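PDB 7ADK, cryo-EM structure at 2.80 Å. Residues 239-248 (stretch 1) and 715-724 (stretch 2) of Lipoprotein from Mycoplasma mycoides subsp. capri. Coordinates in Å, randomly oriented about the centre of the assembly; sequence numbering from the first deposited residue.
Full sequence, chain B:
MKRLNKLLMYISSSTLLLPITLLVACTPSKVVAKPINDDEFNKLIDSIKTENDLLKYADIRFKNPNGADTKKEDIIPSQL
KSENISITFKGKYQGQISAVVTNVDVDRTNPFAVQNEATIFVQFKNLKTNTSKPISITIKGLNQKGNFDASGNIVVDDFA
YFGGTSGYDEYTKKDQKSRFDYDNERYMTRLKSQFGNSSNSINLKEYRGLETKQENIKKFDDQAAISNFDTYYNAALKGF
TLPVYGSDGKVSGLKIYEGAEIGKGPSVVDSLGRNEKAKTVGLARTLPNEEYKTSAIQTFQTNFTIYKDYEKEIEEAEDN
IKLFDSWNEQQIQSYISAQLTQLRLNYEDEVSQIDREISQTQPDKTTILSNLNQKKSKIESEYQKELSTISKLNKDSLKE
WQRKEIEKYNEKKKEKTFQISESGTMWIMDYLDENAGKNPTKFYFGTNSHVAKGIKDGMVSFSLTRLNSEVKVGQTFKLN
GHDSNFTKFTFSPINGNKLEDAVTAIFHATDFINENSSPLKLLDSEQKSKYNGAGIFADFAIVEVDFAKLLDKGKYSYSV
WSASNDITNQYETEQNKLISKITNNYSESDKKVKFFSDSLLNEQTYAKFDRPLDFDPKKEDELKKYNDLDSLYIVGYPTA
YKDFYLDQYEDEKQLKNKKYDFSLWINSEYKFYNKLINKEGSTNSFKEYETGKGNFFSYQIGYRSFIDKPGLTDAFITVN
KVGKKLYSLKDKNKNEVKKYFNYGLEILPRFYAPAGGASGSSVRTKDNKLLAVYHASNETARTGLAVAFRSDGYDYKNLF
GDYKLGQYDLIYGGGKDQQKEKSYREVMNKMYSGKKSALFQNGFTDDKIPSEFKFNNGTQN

Stretch 1, residues 239-248: GFTLPVYGSD
Stretch 2 715-724: AFITVNKVGK

Two distant parts of one chain meet here without a hydrogen bond between them, burying 362 Å² in all. The side-chain pairings of Phe-240 and Leu-242 with Phe-716 and Ile-717 are apolar; Lys-721 adds a comparable covered area. Stretch 1 is extended from Phe-240 (phi/psi -124/145) through Leu-242 (-101/122) to Pro-243, without being a regular strand, then turns at Val-244 (-146/1) and Tyr-245 (-78/40) before Gly-246 (118/-169). Stretch 2 opens as a weakly bonded helix, Val-719 N to Ala-715 O at 2.7 Å, then unwinds into loop. From Leu-242 and Asn-720 onward both run in the same general direction, at a slant. The backbones stand well apart, Leu-242 CA to Asn-720 CA 8.1 Å, Gly-246 CA to Lys-724 CA 8.2 Å and Ser-247 CA to Gly-723 CA 7.9 Å, and side chains bridge the gap.

Leu-242 covers the most surface. Pointing toward stretch 2 with chi1 t and chi2 off-well at 137°, it sets CD1 3.7 Å from Phe-716 CZ and 3.8 Å from Asn-720 CG. Beside that methyl, Asn-720 ND2 (chi1 p, chi2 73°) is held by its own stretch, donating to Phe-716 O at 2.9 Å, nearly straight at 172°.

Phe-240, chi1 m, chi2 -23°, places CZ 3.8 Å from Ile-717 CD1 (m/m), while its CD2 lies at the edge of the Phe-716 ring (chi1 t, chi2 80°), 4.3 Å from Phe-716 CE2.

Lys-721, t/m/m/t, curls so that NZ donates to Gly-723 O at 2.9 Å; Ser-247 OG remains 4.1 Å from Lys-721 NZ, a contact beyond bonding range.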

ATOM      1  N   GLY B 239      -7.753  50.888  10.627  1.00 99.42           N
ATOM      2  CA  GLY B 239      -8.569  49.814  10.046  1.00 99.42           C
ATOM      3  C   GLY B 239      -7.779  48.638   9.447  1.00 99.42           C
ATOM      4  O   GLY B 239      -6.581  48.740   9.190  1.00 99.42           O
ATOM      5  N   PHE B 240      -8.470  47.538   9.171  1.00 89.86           N
ATOM      6  CA  PHE B 240      -8.002  46.332   8.484  1.00 89.86           C
ATOM      7  C   PHE B 240      -8.845  45.965   7.266  1.00 89.86           C
ATOM      8  O   PHE B 240     -10.070  46.033   7.312  1.00 89.86           O
ATOM      9  CB  PHE B 240      -8.080  45.121   9.416  1.00 89.86           C
ATOM     10  CG  PHE B 240      -6.997  44.873  10.429  1.00 89.86           C
ATOM     11  CD1 PHE B 240      -5.713  45.408  10.261  1.00 89.86           C
ATOM     12  CD2 PHE B 240      -7.240  43.935  11.443  1.00 89.86           C
ATOM     13  CE1 PHE B 240      -4.676  44.968  11.084  1.00 89.86           C
ATOM     14  CE2 PHE B 240      -6.200  43.493  12.263  1.00 89.86           C
ATOM     15  CZ  PHE B 240      -4.909  43.991  12.053  1.00 89.86           C
ATOM     16  N   THR B 241      -8.212  45.437   6.223  1.00 87.64           N
ATOM     17  CA  THR B 241      -8.902  44.819   5.084  1.00 87.64           C
ATOM     18  C   THR B 241      -8.668  43.309   5.092  1.00 87.64           C
ATOM     19  O   THR B 241      -7.541  42.855   4.925  1.00 87.64           O
ATOM     20  CB  THR B 241      -8.420  45.428   3.760  1.00 87.64           C
ATOM     21  OG1 THR B 241      -8.654  46.813   3.747  1.00 87.64           O
ATOM     22  CG2 THR B 241      -9.157  44.850   2.564  1.00 87.64           C
ATOM     23  N   LEU B 242      -9.736  42.522   5.222  1.00 83.21           N
ATOM     24  CA  LEU B 242      -9.737  41.062   5.135  1.00 83.21           C
ATOM     25  C   LEU B 242     -10.236  40.647   3.739  1.00 83.21           C
ATOM     26  O   LEU B 242     -11.329  41.064   3.362  1.00 83.21           O
ATOM     27  CB  LEU B 242     -10.619  40.527   6.269  1.00 83.21           C
ATOM     28  CG  LEU B 242     -10.824  39.006   6.244  1.00 83.21           C
ATOM     29  CD1 LEU B 242     -10.704  38.442   7.652  1.00 83.21           C
ATOM     30  CD2 LEU B 242     -12.198  38.628   5.704  1.00 83.21           C
ATOM     31  N   PRO B 243      -9.465  39.902   2.936  1.00 86.54           N
ATOM     32  CA  PRO B 243      -9.774  39.631   1.528  1.00 86.54           C
ATOM     33  C   PRO B 243     -10.536  38.319   1.277  1.00 86.54           C
ATOM     34  O   PRO B 243     -10.433  37.374   2.054  1.00 86.54           O
ATOM     35  CB  PRO B 243      -8.415  39.580   0.851  1.00 86.54           C
ATOM     36  CG  PRO B 243      -7.582  38.911   1.925  1.00 86.54           C
ATOM     37  CD  PRO B 243      -8.107  39.502   3.222  1.00 86.54           C
ATOM     38  N   VAL B 244     -11.234  38.230   0.141  1.00 91.30           N
ATOM     39  CA  VAL B 244     -12.031  37.054  -0.267  1.00 91.30           C
ATOM     40  C   VAL B 244     -12.036  36.805  -1.792  1.00 91.30           C
ATOM     41  O   VAL B 244     -12.653  35.864  -2.286  1.00 91.30           O
ATOM     42  CB  VAL B 244     -13.444  37.185   0.330  1.00 91.30           C
ATOM     43  CG1 VAL B 244     -14.271  38.259  -0.373  1.00 91.30           C
ATOM     44  CG2 VAL B 244     -14.224  35.873   0.372  1.00 91.30           C
ATOM     45  N   TYR B 245     -11.333  37.632  -2.567  1.00 95.21           N
ATOM     46  CA  TYR B 245     -11.399  37.669  -4.032  1.00 95.21           C
ATOM     47  C   TYR B 245     -10.616  36.553  -4.770  1.00 95.21           C
ATOM     48  O   TYR B 245      -9.977  36.812  -5.797  1.00 95.21           O
ATOM     49  CB  TYR B 245     -10.973  39.069  -4.475  1.00 95.21           C
ATOM     50  N   GLY B 246     -10.661  35.323  -4.257  1.00 94.33           N
ATOM     51  CA  GLY B 246      -9.951  34.140  -4.756  1.00 94.33           C
ATOM     52  C   GLY B 246      -8.952  33.558  -3.745  1.00 94.33           C
ATOM     53  O   GLY B 246      -8.946  33.949  -2.575  1.00 94.33           O
ATOM     54  N   SER B 247      -8.109  32.628  -4.195  1.00 87.38           N
ATOM     55  CA  SER B 247      -7.047  31.975  -3.408  1.00 87.38           C
ATOM     56  C   SER B 247      -5.709  31.940  -4.162  1.00 87.38           C
ATOM     57  O   SER B 247      -5.660  32.111  -5.384  1.00 87.38           O
ATOM     58  CB  SER B 247      -7.464  30.561  -2.994  1.00 87.38           C
ATOM     59  OG  SER B 247      -8.604  30.595  -2.159  1.00 87.38           O
ATOM     60  N   ASP B 248      -4.617  31.739  -3.422  1.00 80.53           N
ATOM     61  CA  ASP B 248      -3.233  31.804  -3.899  1.00 80.53           C
ATOM     62  C   ASP B 248      -2.464  30.509  -3.580  1.00 80.53           C
ATOM     63  O   ASP B 248      -2.494  30.024  -2.453  1.00 80.53           O
ATOM     64  CB  ASP B 248      -2.530  33.038  -3.305  1.00 80.53           C
ATOM     65  CG  ASP B 248      -3.355  34.318  -3.412  1.00 80.53           C
ATOM     66  OD1 ASP B 248      -3.516  34.837  -4.528  1.00 80.53           O
ATOM     67  OD2 ASP B 248      -3.857  34.810  -2.389  1.00 80.53           O
ATOM     68  N   ALA B 715      -2.153  33.326  12.464  1.00 68.17           N
ATOM     69  CA  ALA B 715      -3.195  32.845  11.583  1.00 68.17           C
ATOM     70  C   ALA B 715      -4.112  33.956  11.080  1.00 68.17           C
ATOM     71  O   ALA B 715      -4.455  33.943   9.908  1.00 68.17           O
ATOM     72  CB  ALA B 715      -4.009  31.790  12.301  1.00 68.17           C
ATOM     73  N   PHE B 716      -4.510  34.941  11.887  1.00 74.17           N
ATOM     74  CA  PHE B 716      -5.493  35.909  11.403  1.00 74.17           C
ATOM     75  C   PHE B 716      -4.914  36.844  10.339  1.00 74.17           C
ATOM     76  O   PHE B 716      -5.559  37.073   9.317  1.00 74.17           O
ATOM     77  CB  PHE B 716      -6.171  36.631  12.560  1.00 74.17           C
ATOM     78  CG  PHE B 716      -7.306  37.514  12.092  1.00 74.17           C
ATOM     79  CD1 PHE B 716      -8.556  36.952  11.801  1.00 74.17           C
ATOM     80  CD2 PHE B 716      -7.083  38.879  11.867  1.00 74.17           C
ATOM     81  CE1 PHE B 716      -9.580  37.746  11.259  1.00 74.17           C
ATOM     82  CE2 PHE B 716      -8.114  39.676  11.328  1.00 74.17           C
ATOM     83  CZ  PHE B 716      -9.354  39.105  11.006  1.00 74.17           C
ATOM     84  N   ILE B 717      -3.666  37.288  10.487  1.00 70.70           N
ATOM     85  CA  ILE B 717      -2.985  38.126   9.484  1.00 70.70           C
ATOM     86  C   ILE B 717      -2.641  37.362   8.185  1.00 70.70           C
ATOM     87  O   ILE B 717      -2.297  38.001   7.196  1.00 70.70           O
ATOM     88  CB  ILE B 717      -1.752  38.817  10.130  1.00 70.70           C
ATOM     89  CG1 ILE B 717      -2.145  39.680  11.346  1.00 70.70           C
ATOM     90  CG2 ILE B 717      -0.917  39.670   9.163  1.00 70.70           C
ATOM     91  CD1 ILE B 717      -3.065  40.864  11.048  1.00 70.70           C
ATOM     92  N   THR B 718      -2.785  36.032   8.142  1.00 70.57           N
ATOM     93  CA  THR B 718      -2.175  35.196   7.093  1.00 70.57           C
ATOM     94  C   THR B 718      -3.130  34.164   6.469  1.00 70.57           C
ATOM     95  O   THR B 718      -3.139  33.969   5.258  1.00 70.57           O
ATOM     96  CB  THR B 718      -0.944  34.475   7.674  1.00 70.57           C
ATOM     97  OG1 THR B 718      -0.167  35.327   8.475  1.00 70.57           O
ATOM     98  CG2 THR B 718      -0.072  33.919   6.616  1.00 70.57           C
ATOM     99  N   VAL B 719      -3.932  33.497   7.294  1.00 69.88           N
ATOM    100  CA  VAL B 719      -4.705  32.272   7.026  1.00 69.88           C
ATOM    101  C   VAL B 719      -6.077  32.346   7.725  1.00 69.88           C
ATOM    102  O   VAL B 719      -6.555  31.376   8.298  1.00 69.88           O
ATOM    103  CB  VAL B 719      -3.913  30.993   7.417  1.00 69.88           C
ATOM    104  CG1 VAL B 719      -4.474  29.735   6.764  1.00 69.88           C
ATOM    105  CG2 VAL B 719      -2.446  31.034   7.010  1.00 69.88           C
ATOM    106  N   ASN B 720      -6.716  33.523   7.718  1.00 75.06           N
ATOM    107  CA  ASN B 720      -7.999  33.799   8.391  1.00 75.06           C
ATOM    108  C   ASN B 720      -9.170  32.898   7.927  1.00 75.06           C
ATOM    109  O   ASN B 720     -10.122  32.695   8.666  1.00 75.06           O
ATOM    110  CB  ASN B 720      -8.358  35.293   8.230  1.00 75.06           C
ATOM    111  CG  ASN B 720      -8.004  35.906   6.883  1.00 75.06           C
ATOM    112  OD1 ASN B 720      -8.625  35.650   5.860  1.00 75.06           O
ATOM    113  ND2 ASN B 720      -6.944  36.667   6.815  1.00 75.06           N
ATOM    114  N   LYS B 721      -9.059  32.341   6.719  1.00 81.32           N
ATOM    115  CA  LYS B 721     -10.031  31.485   6.029  1.00 81.32           C
ATOM    116  C   LYS B 721      -9.279  30.435   5.197  1.00 81.32           C
ATOM    117  O   LYS B 721      -8.231  30.742   4.633  1.00 81.32           O
ATOM    118  CB  LYS B 721     -10.935  32.427   5.211  1.00 81.32           C
ATOM    119  CG  LYS B 721     -12.083  31.813   4.400  1.00 81.32           C
ATOM    120  CD  LYS B 721     -11.743  31.394   2.962  1.00 81.32           C
ATOM    121  CE  LYS B 721     -11.240  32.539   2.071  1.00 81.32           C
ATOM    122  NZ  LYS B 721     -11.136  32.143   0.657  1.00 81.32           N
ATOM    123  N   VAL B 722      -9.777  29.199   5.109  1.00 84.30           N
ATOM    124  CA  VAL B 722      -9.251  28.153   4.198  1.00 84.30           C
ATOM    125  C   VAL B 722     -10.387  27.533   3.378  1.00 84.30           C
ATOM    126  O   VAL B 722     -11.468  27.270   3.899  1.00 84.30           O
ATOM    127  CB  VAL B 722      -8.403  27.068   4.906  1.00 84.30           C
ATOM    128  CG1 VAL B 722      -7.139  27.647   5.526  1.00 84.30           C
ATOM    129  CG2 VAL B 722      -9.150  26.276   5.974  1.00 84.30           C
ATOM    130  N   GLY B 723     -10.162  27.325   2.080  1.00 88.82           N
ATOM    131  CA  GLY B 723     -11.213  26.998   1.102  1.00 88.82           C
ATOM    132  C   GLY B 723     -12.079  28.196   0.665  1.00 88.82           C
ATOM    133  O   GLY B 723     -11.608  29.331   0.646  1.00 88.82           O
ATOM    134  N   LYS B 724     -13.344  27.931   0.306  1.00 90.65           N
ATOM    135  CA  LYS B 724     -14.309  28.876  -0.312  1.00 90.65           C
ATOM    136  C   LYS B 724     -15.120  29.760   0.663  1.00 90.65           C
ATOM    137  O   LYS B 724     -15.538  30.861   0.311  1.00 90.65           O
ATOM    138  CB  LYS B 724     -15.238  28.052  -1.240  1.00 90.65           C
ATOM    139  CG  LYS B 724     -16.309  27.211  -0.509  1.00 90.65           C
ATOM    140  CD  LYS B 724     -16.742  25.928  -1.239  1.00 90.65           C
ATOM    141  CE  LYS B 724     -15.664  24.837  -1.140  1.00 90.65           C
ATOM    142  NZ  LYS B 724     -16.186  23.488  -1.465  1.00 90.65           N
TER